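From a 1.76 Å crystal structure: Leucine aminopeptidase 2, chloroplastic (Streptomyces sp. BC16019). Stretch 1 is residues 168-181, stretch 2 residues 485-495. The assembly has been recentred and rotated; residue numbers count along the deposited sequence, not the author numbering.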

ATOM      1  N   ALA A 168     -18.658  47.791 -13.516  1.00 23.53           N
ATOM      2  CA  ALA A 168     -19.120  47.676 -12.135  1.00 24.59           C
ATOM      3  C   ALA A 168     -19.594  46.269 -11.795  1.00 24.56           C
ATOM      4  O   ALA A 168     -19.266  45.762 -10.718  1.00 24.95           O
ATOM      5  CB  ALA A 168     -20.229  48.697 -11.845  1.00 25.32           C
ATOM      6  N   GLU A 169     -20.345  45.648 -12.709  1.00 25.51           N
ATOM      7  CA  GLU A 169     -20.838  44.273 -12.547  1.00 26.61           C
ATOM      8  C   GLU A 169     -19.662  43.289 -12.425  1.00 24.84           C
ATOM      9  O   GLU A 169     -19.658  42.415 -11.553  1.00 24.39           O
ATOM     10  CB  GLU A 169     -21.717  43.829 -13.735  1.00 28.77           C
ATOM     11  CG  GLU A 169     -23.135  44.409 -13.790  1.00 31.47           C
ATOM     12  CD  GLU A 169     -23.868  44.091 -15.095  1.00 33.58           C
ATOM     13  OE1 GLU A 169     -23.402  43.226 -15.897  1.00 34.48           O
ATOM     14  OE2 GLU A 169     -24.919  44.728 -15.337  1.00 35.99           O
ATOM     15  N   GLY A 170     -18.673  43.446 -13.302  1.00 23.48           N
ATOM     16  CA  GLY A 170     -17.496  42.574 -13.298  1.00 22.59           C
ATOM     17  C   GLY A 170     -16.646  42.714 -12.047  1.00 22.04           C
ATOM     18  O   GLY A 170     -16.218  41.727 -11.468  1.00 21.03           O
ATOM     19  N   LEU A 171     -16.387  43.953 -11.635  1.00 22.05           N
ATOM     20  CA  LEU A 171     -15.643  44.192 -10.389  1.00 22.43           C
ATOM     21  C   LEU A 171     -16.338  43.548  -9.201  1.00 22.47           C
ATOM     22  O   LEU A 171     -15.695  42.888  -8.381  1.00 22.50           O
ATOM     23  CB  LEU A 171     -15.417  45.691 -10.134  1.00 22.94           C
ATOM     24  CG  LEU A 171     -14.556  46.487 -11.127  1.00 23.27           C
ATOM     25  CD1 LEU A 171     -14.572  47.974 -10.768  1.00 23.77           C
ATOM     26  CD2 LEU A 171     -13.116  46.008 -11.242  1.00 23.48           C
ATOM     27  N   ALA A 172     -17.653  43.675  -9.134  1.00 22.26           N
ATOM     28  CA  ALA A 172     -18.401  43.126  -8.011  1.00 22.57           C
ATOM     29  C   ALA A 172     -18.383  41.591  -7.987  1.00 21.68           C
ATOM     30  O   ALA A 172     -18.222  40.990  -6.921  1.00 21.63           O
ATOM     31  CB  ALA A 172     -19.822  43.649  -8.017  1.00 23.67           C
ATOM     32  N   ALA A 173     -18.536  40.966  -9.149  1.00 20.88           N
ATOM     33  CA  ALA A 173     -18.470  39.511  -9.245  1.00 20.52           C
ATOM     34  C   ALA A 173     -17.085  38.992  -8.849  1.00 19.82           C
ATOM     35  O   ALA A 173     -16.965  37.992  -8.133  1.00 19.09           O
ATOM     36  CB  ALA A 173     -18.839  39.035 -10.654  1.00 20.85           C
ATOM     37  N   ALA A 174     -16.045  39.690  -9.302  1.00 19.31           N
ATOM     38  CA  ALA A 174     -14.669  39.305  -8.987  1.00 19.18           C
ATOM     39  C   ALA A 174     -14.313  39.542  -7.527  1.00 19.47           C
ATOM     40  O   ALA A 174     -13.623  38.718  -6.921  1.00 18.87           O
ATOM     41  CB  ALA A 174     -13.691  40.024  -9.885  1.00 19.14           C
ATOM     42  N   GLU A 175     -14.789  40.645  -6.963  1.00 19.96           N
ATOM     43  CA  GLU A 175     -14.583  40.899  -5.533  1.00 21.21           C
ATOM     44  C   GLU A 175     -15.253  39.824  -4.664  1.00 19.89           C
ATOM     45  O   GLU A 175     -14.670  39.373  -3.691  1.00 19.11           O
ATOM     46  CB  GLU A 175     -15.037  42.305  -5.158  1.00 24.00           C
ATOM     47  CG  GLU A 175     -14.058  43.367  -5.660  1.00 26.82           C
ATOM     48  CD  GLU A 175     -14.583  44.785  -5.558  1.00 30.79           C
ATOM     49  OE1 GLU A 175     -15.520  45.022  -4.764  1.00 34.65           O
ATOM     50  OE2 GLU A 175     -14.048  45.682  -6.271  1.00 35.11           O
ATOM     51  N   ALA A 176     -16.443  39.378  -5.061  1.00 18.02           N
ATOM     52  CA  ALA A 176     -17.128  38.271  -4.359  1.00 17.20           C
ATOM     53  C   ALA A 176     -16.307  36.974  -4.490  1.00 16.63           C
ATOM     54  O   ALA A 176     -16.131  36.239  -3.524  1.00 16.29           O
ATOM     55  CB  ALA A 176     -18.525  38.074  -4.916  1.00 17.19           C
ATOM     56  N   THR A 177     -15.794  36.712  -5.685  1.00 16.44           N
ATOM     57  CA  THR A 177     -14.941  35.536  -5.894  1.00 16.27           C
ATOM     58  C   THR A 177     -13.722  35.581  -4.962  1.00 16.43           C
ATOM     59  O   THR A 177     -13.368  34.582  -4.338  1.00 15.87           O
ATOM     60  CB  THR A 177     -14.495  35.421  -7.366  1.00 16.34           C
ATOM     61  OG1 THR A 177     -15.646  35.348  -8.213  1.00 16.55           O
ATOM     62  CG2 THR A 177     -13.650  34.180  -7.609  1.00 16.31           C
ATOM     63  N   CYS A 178     -13.092  36.748  -4.849  1.00 16.70           N
ATOM     64  CA  CYS A 178     -11.902  36.886  -4.002  1.00 17.26           C
ATOM     65  C   CYS A 178     -12.208  36.758  -2.496  1.00 16.77           C
ATOM     66  O   CYS A 178     -11.356  36.303  -1.726  1.00 16.34           O
ATOM     67  CB  CYS A 178     -11.169  38.199  -4.335  1.00 18.16           C
ATOM     68  SG  CYS A 178     -10.390  38.203  -5.985  1.00 20.25           S
ATOM     69  N   LEU A 179     -13.418  37.141  -2.083  1.00 16.69           N
ATOM     70  CA  LEU A 179     -13.885  36.886  -0.716  1.00 16.65           C
ATOM     71  C   LEU A 179     -13.894  35.366  -0.456  1.00 15.88           C
ATOM     72  O   LEU A 179     -13.386  34.890   0.562  1.00 15.46           O
ATOM     73  CB  LEU A 179     -15.281  37.466  -0.485  1.00 17.22           C
ATOM     74  CG  LEU A 179     -16.025  37.060   0.783  1.00 17.60           C
ATOM     75  CD1 LEU A 179     -15.214  37.432   2.019  1.00 18.22           C
ATOM     76  CD2 LEU A 179     -17.398  37.711   0.801  1.00 18.08           C
ATOM     77  N   ALA A 180     -14.477  34.616  -1.384  1.00 15.17           N
ATOM     78  CA  ALA A 180     -14.486  33.156  -1.254  1.00 14.84           C
ATOM     79  C   ALA A 180     -13.052  32.597  -1.224  1.00 14.85           C
ATOM     80  O   ALA A 180     -12.767  31.709  -0.422  1.00 14.42           O
ATOM     81  CB  ALA A 180     -15.301  32.506  -2.351  1.00 14.67           C
ATOM     82  N   ARG A 181     -12.165  33.119  -2.082  1.00 14.95           N
ATOM     83  CA  ARG A 181     -10.750  32.695  -2.078  1.00 15.49           C
ATOM     84  C   ARG A 181     -10.099  32.920  -0.709  1.00 15.96           C
ATOM     85  O   ARG A 181      -9.405  32.047  -0.181  1.00 15.67           O
ATOM     86  CB  ARG A 181      -9.936  33.428  -3.147  1.00 15.64           C
ATOM     87  CG  ARG A 181     -10.303  33.099  -4.572  1.00 15.50           C
ATOM     88  CD  ARG A 181      -9.478  33.895  -5.569  1.00 15.82           C
ATOM     89  NE  ARG A 181      -9.767  33.550  -6.960  1.00 15.84           N
ATOM     90  CZ  ARG A 181      -9.184  34.108  -8.015  1.00 16.19           C
ATOM     91  NH1 ARG A 181      -8.288  35.086  -7.860  1.00 16.53           N
ATOM     92  NH2 ARG A 181      -9.486  33.693  -9.245  1.00 16.24           N
ATOM     93  N   ALA A 485     -17.341  28.611  -8.488  1.00 15.67           N
ATOM     94  CA  ALA A 485     -18.810  28.579  -8.435  1.00 15.83           C
ATOM     95  C   ALA A 485     -19.478  29.883  -7.991  1.00 16.03           C
ATOM     96  O   ALA A 485     -20.682  30.046  -8.184  1.00 16.23           O
ATOM     97  CB  ALA A 485     -19.344  27.396  -7.629  1.00 15.95           C
ATOM     98  N   VAL A 486     -18.712  30.831  -7.434  1.00 16.19           N
ATOM     99  CA  VAL A 486     -19.283  32.134  -7.072  1.00 16.45           C
ATOM    100  C   VAL A 486     -19.916  32.802  -8.295  1.00 17.03           C
ATOM    101  O   VAL A 486     -21.086  33.196  -8.267  1.00 16.90           O
ATOM    102  CB  VAL A 486     -18.245  33.081  -6.422  1.00 16.16           C
ATOM    103  CG1 VAL A 486     -18.821  34.482  -6.239  1.00 16.24           C
ATOM    104  CG2 VAL A 486     -17.794  32.534  -5.069  1.00 15.97           C
ATOM    105  N   ARG A 487     -19.158  32.894  -9.371  1.00 17.79           N
ATOM    106  CA  ARG A 487     -19.652  33.584 -10.547  1.00 19.15           C
ATOM    107  C   ARG A 487     -20.742  32.798 -11.292  1.00 18.40           C
ATOM    108  O   ARG A 487     -21.688  33.403 -11.810  1.00 18.48           O
ATOM    109  CB  ARG A 487     -18.494  34.008 -11.441  1.00 21.16           C
ATOM    110  CG  ARG A 487     -17.803  35.229 -10.842  1.00 23.35           C
ATOM    111  CD  ARG A 487     -16.562  35.631 -11.601  1.00 25.72           C
ATOM    112  NE  ARG A 487     -15.558  34.626 -11.314  1.00 28.60           N
ATOM    113  CZ  ARG A 487     -14.875  33.904 -12.190  1.00 31.02           C
ATOM    114  NH1 ARG A 487     -14.960  34.102 -13.501  1.00 32.68           N
ATOM    115  NH2 ARG A 487     -14.026  33.004 -11.715  1.00 33.05           N
ATOM    116  N   THR A 488     -20.657  31.469 -11.296  1.00 17.84           N
ATOM    117  CA  THR A 488     -21.767  30.643 -11.795  1.00 17.62           C
ATOM    118  C   THR A 488     -23.063  30.891 -11.004  1.00 17.60           C
ATOM    119  O   THR A 488     -24.127  31.061 -11.595  1.00 17.58           O
ATOM    120  CB  THR A 488     -21.414  29.139 -11.812  1.00 17.68           C
ATOM    121  OG1 THR A 488     -20.335  28.924 -12.725  1.00 17.77           O
ATOM    122  CG2 THR A 488     -22.603  28.291 -12.244  1.00 17.66           C
ATOM    123  N   LEU A 489     -22.969  30.927  -9.680  1.00 17.20           N
ATOM    124  CA  LEU A 489     -24.135  31.191  -8.840  1.00 17.66           C
ATOM    125  C   LEU A 489     -24.737  32.562  -9.145  1.00 18.00           C
ATOM    126  O   LEU A 489     -25.948  32.686  -9.297  1.00 18.10           O
ATOM    127  CB  LEU A 489     -23.805  31.106  -7.354  1.00 17.59           C
ATOM    128  CG  LEU A 489     -23.582  29.717  -6.747  1.00 17.58           C
ATOM    129  CD1 LEU A 489     -23.157  29.915  -5.303  1.00 17.71           C
ATOM    130  CD2 LEU A 489     -24.803  28.810  -6.842  1.00 17.77           C
ATOM    131  N   ILE A 490     -23.889  33.581  -9.236  1.00 18.42           N
ATOM    132  CA  ILE A 490     -24.373  34.928  -9.545  1.00 19.08           C
ATOM    133  C   ILE A 490     -25.079  34.962 -10.904  1.00 19.71           C
ATOM    134  O   ILE A 490     -26.178  35.504 -11.011  1.00 20.25           O
ATOM    135  CB  ILE A 490     -23.246  35.983  -9.490  1.00 19.32           C
ATOM    136  CG1 ILE A 490     -22.740  36.141  -8.050  1.00 19.35           C
ATOM    137  CG2 ILE A 490     -23.735  37.334 -10.022  1.00 19.84           C
ATOM    138  CD1 ILE A 490     -21.467  36.954  -7.933  1.00 19.21           C
ATOM    139  N   GLU A 491     -24.475  34.375 -11.932  1.00 19.62           N
ATOM    140  CA  GLU A 491     -25.123  34.332 -13.247  1.00 20.27           C
ATOM    141  C   GLU A 491     -26.429  33.508 -13.263  1.00 20.19           C
ATOM    142  O   GLU A 491     -27.391  33.872 -13.957  1.00 20.53           O
ATOM    143  CB  GLU A 491     -24.147  33.850 -14.317  1.00 21.09           C
ATOM    144  CG  GLU A 491     -23.128  34.901 -14.708  1.00 22.20           C
ATOM    145  CD  GLU A 491     -23.713  36.074 -15.503  1.00 24.02           C
ATOM    146  OE1 GLU A 491     -24.823  35.968 -16.061  1.00 24.11           O
ATOM    147  OE2 GLU A 491     -23.043  37.127 -15.575  1.00 26.64           O
ATOM    148  N   THR A 492     -26.473  32.430 -12.482  1.00 19.40           N
ATOM    149  CA  THR A 492     -27.698  31.640 -12.324  1.00 19.72           C
ATOM    150  C   THR A 492     -28.812  32.471 -11.688  1.00 20.13           C
ATOM    151  O   THR A 492     -29.944  32.503 -12.187  1.00 20.39           O
ATOM    152  CB  THR A 492     -27.437  30.376 -11.498  1.00 19.46           C
ATOM    153  OG1 THR A 492     -26.453  29.583 -12.171  1.00 19.06           O
ATOM    154  CG2 THR A 492     -28.695  29.561 -11.318  1.00 19.72           C
ATOM    155  N   LEU A 493     -28.479  33.167 -10.612  1.00 20.25           N
ATOM    156  CA  LEU A 493     -29.465  33.997  -9.921  1.00 21.02           C
ATOM    157  C   LEU A 493     -29.958  35.140 -10.824  1.00 22.53           C
ATOM    158  O   LEU A 493     -31.154  35.473 -10.789  1.00 22.91           O
ATOM    159  CB  LEU A 493     -28.887  34.532  -8.617  1.00 20.78           C
ATOM    160  CG  LEU A 493     -28.579  33.451  -7.570  1.00 20.47           C
ATOM    161  CD1 LEU A 493     -27.695  34.007  -6.472  1.00 20.45           C
ATOM    162  CD2 LEU A 493     -29.841  32.844  -6.980  1.00 20.64           C
ATOM    163  N   ARG A 494     -29.055  35.724 -11.627  1.00 23.61           N
ATOM    164  CA  ARG A 494     -29.433  36.775 -12.602  1.00 25.51           C
ATOM    165  C   ARG A 494     -30.460  36.241 -13.604  1.00 25.73           C
ATOM    166  O   ARG A 494     -31.509  36.865 -13.827  1.00 25.46           O
ATOM    167  CB  ARG A 494     -28.211  37.327 -13.352  1.00 27.34           C
ATOM    168  CG  ARG A 494     -27.305  38.226 -12.510  1.00 30.09           C
ATOM    169  CD  ARG A 494     -25.980  38.555 -13.195  1.00 32.41           C
ATOM    170  NE  ARG A 494     -26.166  39.483 -14.312  1.00 35.17           N
ATOM    171  CZ  ARG A 494     -26.208  40.815 -14.228  1.00 38.13           C
ATOM    172  NH1 ARG A 494     -26.058  41.459 -13.067  1.00 39.89           N
ATOM    173  NH2 ARG A 494     -26.395  41.529 -15.342  1.00 40.07           N
ATOM    174  N   ALA A 495     -30.173  35.079 -14.182  1.00 25.41           N
ATOM    175  CA  ALA A 495     -31.089  34.444 -15.139  1.00 26.21           C
ATOM    176  C   ALA A 495     -32.441  34.095 -14.517  1.00 27.02           C
ATOM    177  O   ALA A 495     -33.479  34.352 -15.129  1.00 27.81           O
ATOM    178  CB  ALA A 495     -30.458  33.215 -15.767  1.00 26.16           C
TER
HETATM  179  O   HOH W   1     -16.274  32.128  -9.401  1.00 18.12           O

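Two helices can pack closely where one offers a strip of small residues and the other a few larger side chains to settle into it, and the pair considered here illustrates the principle well. Residues 168-181 form part of a longer helix; in the second stretch A485 occupies the N-cap position and the helix runs on from V486. The axes approach to 9.6 Å, and their N-to-C directions differ by 135°, so the helices run in roughly opposed directions but cross obliquely. The backbones come nearest close to the start of the second helix, where the CA atoms of T177 and V486 lie 5.6 Å apart and those of A173 and R487 6.2 Å.

The hollow is built by A173, A176, T177 and A180, and the bump is V486, whose side chain (chi1 t) sits among all four as a knob in a hole. Its two methyls reach different parts of the wall: CG1 of V486 lies 3.8 Å from CB of A176, while CG2 of V486 lies 3.7 Å from CB of A180. The floor is partly backbone, for CG1 of V486 also comes within 3.8 Å of the amide N of T177. That amide is already spent on O of A173 within its own helix, so the methyl covers a satisfied polar group. One turn along, I490 adds a looser contact. Its CD1 lies 4.3 Å from CB of A173 and 4.4 Å from CB of A176, extending the apolar seam.

Polar chemistry borders this seam without breaking it. The CA-to-CB bond of R487 points sideways, but the end of the chain comes nearer to the first helix: CG of R487 passes 3.9 Å from CB of A173, and NE of R487 donates a hydrogen bond to OG1 of T177 (3.2 Å), which lies at the edge of the guanidinium, near its plane. The same OG1 of T177 donates to O of A173 (3.0 Å), so one hydroxyl serves its own helix as donor and its neighbour as acceptor. Water 1 joins them again, accepting from the backbone N of R487 (3.0 Å) and donating a weak bond to OG1 of T177 (3.5 Å).

Farther along, the contact becomes electrostatic. E169 and R494 both direct their CA-to-CB bonds toward the opposing helix, and OE1 of E169 forms a salt bridge with NH2 of R494 at 3.5 Å. OE1 stands well out of the guanidinium plane, so its tie to NH2 is one of charge, with no N-H pointing at that oxygen.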